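Local coordinates for protein NRPS (Penicillium fellutanum, PDB 6NKI) that binds NADPH in a Rossmann-type fold and belongs, as part of an NRPS, to the Male sterility family of NAD(P)-binding proteins, at residues F148-L151 with Q152-R156. Numbering follows the deposited sequence.
Sequences FDIL and QCLNR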
ATOM      1  N   PHE A 148     -17.361  25.475  11.539  1.00135.08           N
ATOM      2  CA  PHE A 148     -18.572  26.274  11.386  1.00143.83           C
ATOM      3  C   PHE A 148     -18.374  27.370  10.350  1.00136.60           C
ATOM      4  O   PHE A 148     -19.217  27.571   9.468  1.00134.78           O
ATOM      5  CB  PHE A 148     -18.957  26.869  12.742  1.00162.07           C
ATOM      6  CG  PHE A 148     -20.230  27.684  12.723  1.00182.05           C
ATOM      7  CD1 PHE A 148     -21.474  27.062  12.734  1.00186.22           C
ATOM      8  CD2 PHE A 148     -20.179  29.072  12.702  1.00191.87           C
ATOM      9  CE1 PHE A 148     -22.630  27.803  12.717  1.00193.54           C
ATOM     10  CE2 PHE A 148     -21.336  29.818  12.688  1.00198.30           C
ATOM     11  CZ  PHE A 148     -22.562  29.184  12.693  1.00199.69           C
ATOM     12  N   ASP A 149     -17.261  28.098  10.450  1.00133.69           N
ATOM     13  CA  ASP A 149     -16.952  29.112   9.449  1.00135.58           C
ATOM     14  C   ASP A 149     -16.948  28.512   8.045  1.00130.52           C
ATOM     15  O   ASP A 149     -17.397  29.156   7.088  1.00138.52           O
ATOM     16  CB  ASP A 149     -15.598  29.758   9.770  1.00138.57           C
ATOM     17  CG  ASP A 149     -15.620  30.586  11.054  1.00147.84           C
ATOM     18  OD1 ASP A 149     -16.673  31.184  11.368  1.00149.08           O
ATOM     19  OD2 ASP A 149     -14.578  30.623  11.752  1.00151.96           O
ATOM     20  N   ILE A 150     -16.474  27.254   7.921  1.00126.65           N
ATOM     21  CA  ILE A 150     -16.259  26.598   6.625  1.00119.19           C
ATOM     22  C   ILE A 150     -17.581  26.255   5.933  1.00120.46           C
ATOM     23  O   ILE A 150     -17.712  26.430   4.714  1.00109.83           O
ATOM     24  CB  ILE A 150     -15.345  25.353   6.793  1.00114.25           C
ATOM     25  CG1 ILE A 150     -13.864  25.724   6.725  1.00108.55           C
ATOM     26  CG2 ILE A 150     -15.635  24.250   5.779  1.00100.16           C
ATOM     27  CD1 ILE A 150     -13.001  24.646   7.193  1.00 95.91           C
ATOM     28  N   LEU A 151     -18.567  25.740   6.673  1.00126.54           N
ATOM     29  CA  LEU A 151     -19.867  25.504   6.045  1.00136.22           C
ATOM     30  C   LEU A 151     -20.536  26.812   5.634  1.00146.20           C
ATOM     31  O   LEU A 151     -21.208  26.871   4.598  1.00120.90           O
ATOM     32  CB  LEU A 151     -20.790  24.715   6.968  1.00136.21           C
ATOM     33  CG  LEU A 151     -20.338  23.308   7.326  1.00130.75           C
ATOM     34  CD1 LEU A 151     -21.480  22.679   8.097  1.00114.14           C
ATOM     35  CD2 LEU A 151     -19.946  22.507   6.072  1.00108.07           C
ATOM     36  N   GLN A 152     -20.384  27.866   6.440  1.00153.02           N
ATOM     37  CA  GLN A 152     -20.790  29.190   5.985  1.00165.25           C
ATOM     38  C   GLN A 152     -20.198  29.492   4.625  1.00157.53           C
ATOM     39  O   GLN A 152     -20.856  30.078   3.760  1.00166.28           O
ATOM     40  CB  GLN A 152     -20.338  30.269   6.965  1.00183.17           C
ATOM     41  CG  GLN A 152     -21.092  30.371   8.273  1.00190.69           C
ATOM     42  CD  GLN A 152     -20.487  31.430   9.166  1.00197.44           C
ATOM     43  OE1 GLN A 152     -19.420  31.976   8.871  1.00195.82           O
ATOM     44  NE2 GLN A 152     -21.174  31.745  10.253  1.00204.86           N
ATOM     45  N   CYS A 153     -18.958  29.079   4.418  1.00147.97           N
ATOM     46  CA  CYS A 153     -18.231  29.500   3.235  1.00140.14           C
ATOM     47  C   CYS A 153     -18.732  28.760   1.996  1.00136.73           C
ATOM     48  O   CYS A 153     -18.929  29.373   0.937  1.00138.81           O
ATOM     49  CB  CYS A 153     -16.737  29.269   3.475  1.00129.29           C
ATOM     50  SG  CYS A 153     -15.603  30.205   2.438  1.00120.51           S
ATOM     51  N   LEU A 154     -18.955  27.443   2.108  1.00133.86           N
ATOM     52  CA  LEU A 154     -19.591  26.700   1.019  1.00129.77           C
ATOM     53  C   LEU A 154     -20.941  27.313   0.651  1.00136.91           C
ATOM     54  O   LEU A 154     -21.238  27.531  -0.530  1.00123.02           O
ATOM     55  CB  LEU A 154     -19.756  25.217   1.399  1.00128.97           C
ATOM     56  CG  LEU A 154     -18.694  24.137   1.111  1.00121.88           C
ATOM     57  CD1 LEU A 154     -17.400  24.340   1.893  1.00117.50           C
ATOM     58  CD2 LEU A 154     -19.248  22.731   1.395  1.00105.97           C
ATOM     59  N   ASN A 155     -21.759  27.605   1.662  1.00124.22           N
ATOM     60  CA  ASN A 155     -23.123  28.075   1.442  1.00143.60           C
ATOM     61  C   ASN A 155     -23.161  29.335   0.577  1.00133.51           C
ATOM     62  O   ASN A 155     -23.929  29.418  -0.386  1.00136.68           O
ATOM     63  CB  ASN A 155     -23.776  28.330   2.795  1.00142.34           C
ATOM     64  CG  ASN A 155     -25.238  28.505   2.688  1.00143.27           C
ATOM     65  OD1 ASN A 155     -25.784  28.433   1.594  1.00142.86           O
ATOM     66  ND2 ASN A 155     -25.898  28.743   3.816  1.00141.39           N
ATOM     67  N   ARG A 156     -22.312  30.311   0.890  1.00133.30           N
ATOM     68  CA  ARG A 156     -22.361  31.610   0.236  1.00144.52           C
ATOM     69  C   ARG A 156     -21.734  31.599  -1.155  1.00146.12           C
ATOM     70  O   ARG A 156     -21.988  32.517  -1.945  1.00152.85           O
ATOM     71  CB  ARG A 156     -21.667  32.636   1.133  1.00147.28           C
ATOM     72  CG  ARG A 156     -22.305  32.762   2.529  1.00150.18           C
ATOM     73  CD  ARG A 156     -21.524  33.744   3.372  1.00150.15           C
ATOM     74  NE  ARG A 156     -21.921  33.727   4.771  1.00152.19           N
ATOM     75  CZ  ARG A 156     -21.364  34.498   5.700  1.00157.59           C
ATOM     76  NH1 ARG A 156     -20.401  35.349   5.368  1.00157.21           N
ATOM     77  NH2 ARG A 156     -21.778  34.430   6.957  1.00164.26           N
TER
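With CG of F148 anti to its own nitrogen (chi1 -178°) and CG of Q152 anti to its carbonyl carbon, and therefore beside the backbone N (chi1 -74°), the phenyl ring and the carboxamide one turn later meet on the same flank of helix 136-156. This is an i, i+4 pair in the last turns of a helix that lies against the parallel sheet of a Rossmann-type fold. The extended glutamine chain carries its amide nitrogen to the ring, leaving NE2 3.1 Å from F148 CE2. Ring and amide planes are inclined 60° to each other, a slanted meeting rather than a stack. Both residues suit a partly exposed flank: phenylalanine offers a broad apolar surface, and glutamine brings its carboxamide to the ring, while its methylenes CB and CG lie along the carbonyl oxygens of D149 and F148. Beneath this meeting runs the nearly straight backbone bond from Q152 N to F148 O, 3.3 Å long. The other end of the amide lies beside D149, whose side chain points the same way; OE1 and OD1, two oxygens, stay 3.8 Å apart. OD2 of that buried aspartate accepts a weak hydrogen bond from the backbone N of H95, which links this helix to H95, much earlier in the same chain.

A different, apolar side of the helix carries the buried I150, L151 and L154. I150 and L154 rest on I123 of strand 122-125, and all three reach L163 of strand 162-166, while L151 also packs on L213 and F217 of helix 202-220. Branched aliphatic side chains suit this interface because they fill it without bringing in polar groups. Within the helix, I150 CG2 touches L154 CD1 at 4.3 Å, and that same CD1 lies 3.5 Å from I150 O.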